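Extracellular solute-binding protein (PDB 3PU5) probably captures a small solute, perhaps a polyamine, outside the cytoplasm for an uptake transporter, as a two-lobed periplasmic binding protein. Local coordinates at residues A4-Y9 / E252-A257; Y9-G14 / V62-G67. All coordinates share one frame; numbering follows the deposited sequence.

Contact 1. Residues A4-Y9 / E252-A257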
# COMPACT_ATOMS: atom_id res chain seq x y z
N ALA A 4 -23.22 19.19 -19.70
CA ALA A 4 -23.10 17.86 -20.23
C ALA A 4 -21.66 17.40 -20.23
O ALA A 4 -21.39 16.24 -20.03
CB ALA A 4 -23.65 17.80 -21.62
N ASP A 5 -20.73 18.30 -20.47
CA ASP A 5 -19.34 17.93 -20.49
C ASP A 5 -18.66 17.87 -19.12
O ASP A 5 -17.61 17.29 -19.03
CB ASP A 5 -18.55 18.75 -21.48
CG ASP A 5 -19.07 18.62 -22.89
OD1 ASP A 5 -19.92 17.74 -23.15
OD2 ASP A 5 -18.69 19.42 -23.73
N ASP A 6 -19.30 18.43 -18.09
CA ASP A 6 -18.74 18.45 -16.73
C ASP A 6 -19.05 17.21 -15.89
O ASP A 6 -19.74 17.24 -14.92
CB ASP A 6 -19.16 19.69 -16.01
CG ASP A 6 -18.76 20.92 -16.72
OD1 ASP A 6 -17.58 21.12 -17.00
OD2 ASP A 6 -19.69 21.69 -17.00
N HIS A 7 -18.45 16.12 -16.31
CA HIS A 7 -18.69 14.82 -15.81
C HIS A 7 -17.39 14.05 -16.06
O HIS A 7 -17.00 13.93 -17.18
CB HIS A 7 -19.88 14.19 -16.54
CG HIS A 7 -20.34 12.88 -15.99
ND1 HIS A 7 -19.72 12.25 -14.94
CD2 HIS A 7 -21.36 12.09 -16.34
CE1 HIS A 7 -20.34 11.13 -14.69
NE2 HIS A 7 -21.34 11.01 -15.52
N ILE A 8 -16.74 13.54 -15.02
CA ILE A 8 -15.55 12.71 -15.22
C ILE A 8 -15.73 11.28 -14.72
O ILE A 8 -16.54 11.01 -13.82
CB ILE A 8 -14.25 13.34 -14.60
CG1 ILE A 8 -14.36 13.51 -13.08
CG2 ILE A 8 -13.89 14.65 -15.29
CD1 ILE A 8 -13.04 13.93 -12.40
N TYR A 9 -14.97 10.37 -15.32
CA TYR A 9 -15.00 8.96 -14.93
C TYR A 9 -13.65 8.58 -14.29
O TYR A 9 -12.58 8.83 -14.85
CB TYR A 9 -15.36 8.07 -16.12
CG TYR A 9 -16.79 8.28 -16.58
CD1 TYR A 9 -17.13 9.37 -17.38
CD2 TYR A 9 -17.80 7.41 -16.20
CE1 TYR A 9 -18.45 9.57 -17.80
CE2 TYR A 9 -19.12 7.61 -16.61
CZ TYR A 9 -19.44 8.68 -17.41
OH TYR A 9 -20.73 8.88 -17.81
N GLU A 252 -8.76 16.36 -19.38
CA GLU A 252 -7.54 16.44 -18.57
C GLU A 252 -7.58 17.52 -17.51
O GLU A 252 -7.04 17.33 -16.42
CB GLU A 252 -6.31 16.60 -19.47
CG GLU A 252 -6.11 15.42 -20.40
CD GLU A 252 -4.76 15.43 -21.08
OE1 GLU A 252 -3.97 16.36 -20.82
OE2 GLU A 252 -4.48 14.51 -21.88
N ASP A 253 -8.21 18.65 -17.81
CA ASP A 253 -8.28 19.74 -16.84
C ASP A 253 -9.21 19.42 -15.67
O ASP A 253 -8.89 19.72 -14.52
CB ASP A 253 -8.66 21.06 -17.51
CG ASP A 253 -7.53 21.63 -18.36
OD1 ASP A 253 -6.35 21.40 -18.00
OD2 ASP A 253 -7.81 22.29 -19.38
N LEU A 254 -10.34 18.80 -15.95
CA LEU A 254 -11.22 18.35 -14.87
C LEU A 254 -10.54 17.23 -14.05
O LEU A 254 -10.64 17.20 -12.83
CB LEU A 254 -12.55 17.86 -15.43
CG LEU A 254 -13.30 18.86 -16.30
CD1 LEU A 254 -14.72 18.38 -16.59
CD2 LEU A 254 -13.33 20.22 -15.62
N ALA A 255 -9.87 16.32 -14.74
CA ALA A 255 -9.14 15.23 -14.10
C ALA A 255 -8.05 15.75 -13.16
O ALA A 255 -7.92 15.27 -12.03
CB ALA A 255 -8.55 14.30 -15.15
N LYS A 256 -7.28 16.74 -13.63
CA LYS A 256 -6.24 17.36 -12.79
C LYS A 256 -6.88 18.04 -11.59
O LYS A 256 -6.32 18.05 -10.49
CB LYS A 256 -5.42 18.37 -13.60
CG LYS A 256 -4.48 17.74 -14.64
CD LYS A 256 -3.83 18.81 -15.53
CE LYS A 256 -2.95 18.20 -16.59
NZ LYS A 256 -2.43 19.25 -17.52
N ALA A 257 -8.06 18.61 -11.80
CA ALA A 257 -8.80 19.27 -10.73
C ALA A 257 -9.25 18.25 -9.69
O ALA A 257 -9.12 18.48 -8.49
CB ALA A 257 -9.98 20.03 -11.29

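Contact 2. Residues Y9-G14 / V62-G67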
# COMPACT_ATOMS: atom_id res chain seq x y z
N TYR A 9 -14.97 10.37 -15.32
CA TYR A 9 -15.00 8.96 -14.93
C TYR A 9 -13.65 8.58 -14.29
O TYR A 9 -12.58 8.83 -14.85
CB TYR A 9 -15.36 8.07 -16.12
CG TYR A 9 -16.79 8.28 -16.58
CD1 TYR A 9 -17.13 9.37 -17.38
CD2 TYR A 9 -17.80 7.41 -16.20
CE1 TYR A 9 -18.45 9.57 -17.80
CE2 TYR A 9 -19.12 7.61 -16.61
CZ TYR A 9 -19.44 8.68 -17.41
OH TYR A 9 -20.73 8.88 -17.81
N VAL A 10 -13.73 8.00 -13.10
CA VAL A 10 -12.55 7.67 -12.30
C VAL A 10 -12.62 6.21 -11.90
O VAL A 10 -13.62 5.77 -11.29
CB VAL A 10 -12.47 8.54 -11.01
CG1 VAL A 10 -11.19 8.20 -10.20
CG2 VAL A 10 -12.51 10.03 -11.35
N THR A 11 -11.59 5.45 -12.23
CA THR A 11 -11.60 4.03 -11.91
C THR A 11 -11.53 3.83 -10.40
O THR A 11 -11.01 4.69 -9.67
CB THR A 11 -10.44 3.27 -12.56
OG1 THR A 11 -9.20 3.66 -11.95
CG2 THR A 11 -10.38 3.55 -14.05
N SER A 12 -12.05 2.71 -9.95
CA SER A 12 -11.91 2.29 -8.57
C SER A 12 -12.07 0.78 -8.50
O SER A 12 -12.27 0.11 -9.52
CB SER A 12 -12.93 3.01 -7.69
OG SER A 12 -12.54 2.96 -6.33
N SER A 13 -11.99 0.23 -7.29
CA SER A 13 -12.00 -1.21 -7.12
C SER A 13 -13.39 -1.72 -6.77
O SER A 13 -14.17 -2.10 -7.65
CB SER A 13 -10.99 -1.63 -6.05
OG SER A 13 -11.12 -0.84 -4.87
N GLY A 14 -13.71 -1.71 -5.48
CA GLY A 14 -15.02 -2.12 -5.03
C GLY A 14 -15.08 -2.12 -3.52
O GLY A 14 -14.14 -1.70 -2.84
N VAL A 62 -9.57 9.56 -15.11
CA VAL A 62 -8.60 9.39 -14.03
C VAL A 62 -8.34 7.91 -13.80
O VAL A 62 -9.27 7.13 -13.57
CB VAL A 62 -9.07 10.05 -12.71
CG1 VAL A 62 -8.10 9.73 -11.56
CG2 VAL A 62 -9.19 11.56 -12.90
N ALA A 63 -7.07 7.54 -13.91
CA ALA A 63 -6.66 6.17 -13.66
C ALA A 63 -6.30 6.06 -12.20
O ALA A 63 -5.39 6.75 -11.73
CB ALA A 63 -5.47 5.81 -14.53
N ALA A 64 -7.01 5.21 -11.48
CA ALA A 64 -6.76 5.06 -10.06
C ALA A 64 -6.83 3.59 -9.69
O ALA A 64 -7.92 3.03 -9.54
CB ALA A 64 -7.78 5.87 -9.25
N PHE A 65 -5.67 2.96 -9.58
CA PHE A 65 -5.59 1.54 -9.23
C PHE A 65 -4.17 1.09 -8.90
O PHE A 65 -3.26 1.91 -8.80
CB PHE A 65 -6.22 0.65 -10.32
CG PHE A 65 -5.69 0.91 -11.70
CD1 PHE A 65 -4.46 0.39 -12.10
CD2 PHE A 65 -6.43 1.64 -12.61
CE1 PHE A 65 -3.97 0.63 -13.39
CE2 PHE A 65 -5.96 1.88 -13.90
CZ PHE A 65 -4.72 1.38 -14.29
N GLY A 66 -3.99 -0.22 -8.75
CA GLY A 66 -2.73 -0.80 -8.29
C GLY A 66 -1.48 -0.47 -9.08
O GLY A 66 -1.54 -0.24 -10.29
N GLY A 67 -0.35 -0.49 -8.39
CA GLY A 67 0.93 -0.11 -8.96
C GLY A 67 1.43 -0.96 -10.11
O GLY A 67 1.93 -0.42 -11.10

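Contact 1. Residues A4-Y9 / E252-A257
The carbonyl oxygen of Asp5 takes a weak hydrogen bond from His7 N at 3.1 Å and also touches CD1 of Leu254, 3.9 Å away. The weak bond closes an inverse gamma turn centred on Asp6. This turn leads into strand 7-12, the first strand of an alpha/beta lobe of the periplasmic binding protein type. The first turns of helix 252-262 pack against the start of that strand. The axes of the two short segments, 7-9 and 252-257, pass 8.9 Å apart and cross at -73°.

Leu254 carries the helix side of the contact. Its CG stands anti to its own carbonyl carbon (chi1 -55°), and CD1 lies against the turn, touching the Asp5 carbonyl and Asp6 OD1. The side chains of Asp6 and Leu254 cross at about a right angle.

Ile8 carries the strand side. Its CG1 sits between the backbone N and the carbonyl carbon (chi1 62°), and the CG2 branch meets the helix. Ile8 is buried, and it also rests on Val37 of the neighbouring strand 36-41. His7 points away from the helix. Tyr9 CZ lies 3.5 Å above one face of the His7 imidazole ring, offset toward the rim. The tightest point of the helix contact is apolar: Ile8 CG2 stands 3.5 Å from Leu254 CB, closer than usual van der Waals contact for two carbons.

Contact 2. Residues Y9-G14 / V62-G67
The Phe65 ring meets Thr11 at its edge: Thr11 OG1 lies in the ring plane, 3.5 Å from Phe65 CD2. Around the same side chain, helix 44-53 contributes Asn44, His47 and Ala48, and helix 67-75 contributes Met70 and Leu73.

The oxygen at the ring edge also joins the two strands. Thr11 OG1 accepts a hydrogen bond from Ala64 N at 2.7 Å, with an angle of 155° at the hydrogen. It can do so because OG1 sits between the backbone N and the carbonyl carbon of Thr11 (chi1 69°). In a regular parallel pair this N-H would go to the carbonyl oxygen of Thr11. Here the hydroxyl takes that place, and the carbonyl oxygen lies 3.5 Å from Ala64 CB instead. The strands part beyond this point: Ser13 N, the next donor in a regular pairing, is 5.4 Å from Ala64 O.

Before it the pairing is regular. Val10 and Val62 form a single parallel bridge. Val62 N donates to Tyr9 O at 3.1 Å, and Thr11 N donates to Val62 O at 3.2 Å with an angle of 168°. The Val10 and Val62 side chains lie side by side and point the same way. Val10 CG2 is 3.7 Å from Val62 CB, and CG1 touches Val62 CG1 at the same distance. Further along, Val10 CG1 also reaches Ala64 CB.

Strand 7-12 bonds to strand 36-41 as well, so it runs between that strand and strand 62-65. Strand 62-65 in turn pairs antiparallel with strand 238-246. The order 36-41, 7-12, 62-65, 238-246, with the last strand antiparallel, is the one typical of a lobe of type II periplasmic binding proteins.

How the contacts relate
Both contacts use strand 7-12 and share Tyr9. Contact 1 joins its beginning to helix 252-262, and contact 2 joins its later part to strand 62-65. Their centres are 15 Å apart, on the same side of the chain's centre. Contact 1 lies farther out, about 27 Å from that centre, against about 14 Å for contact 2. They touch directly where Ala255 CB packs on Val62 CG2 at 3.6 Å. Along the chain, contact 2 is nested inside the loop closed by contact 1. Glycerol, probably from the crystallisation liquor, is bound about 3 Å from the Tyr9 side chain in contact 2, and glycerol also lies about 5 Å from the Ile8 side chain in contact 1.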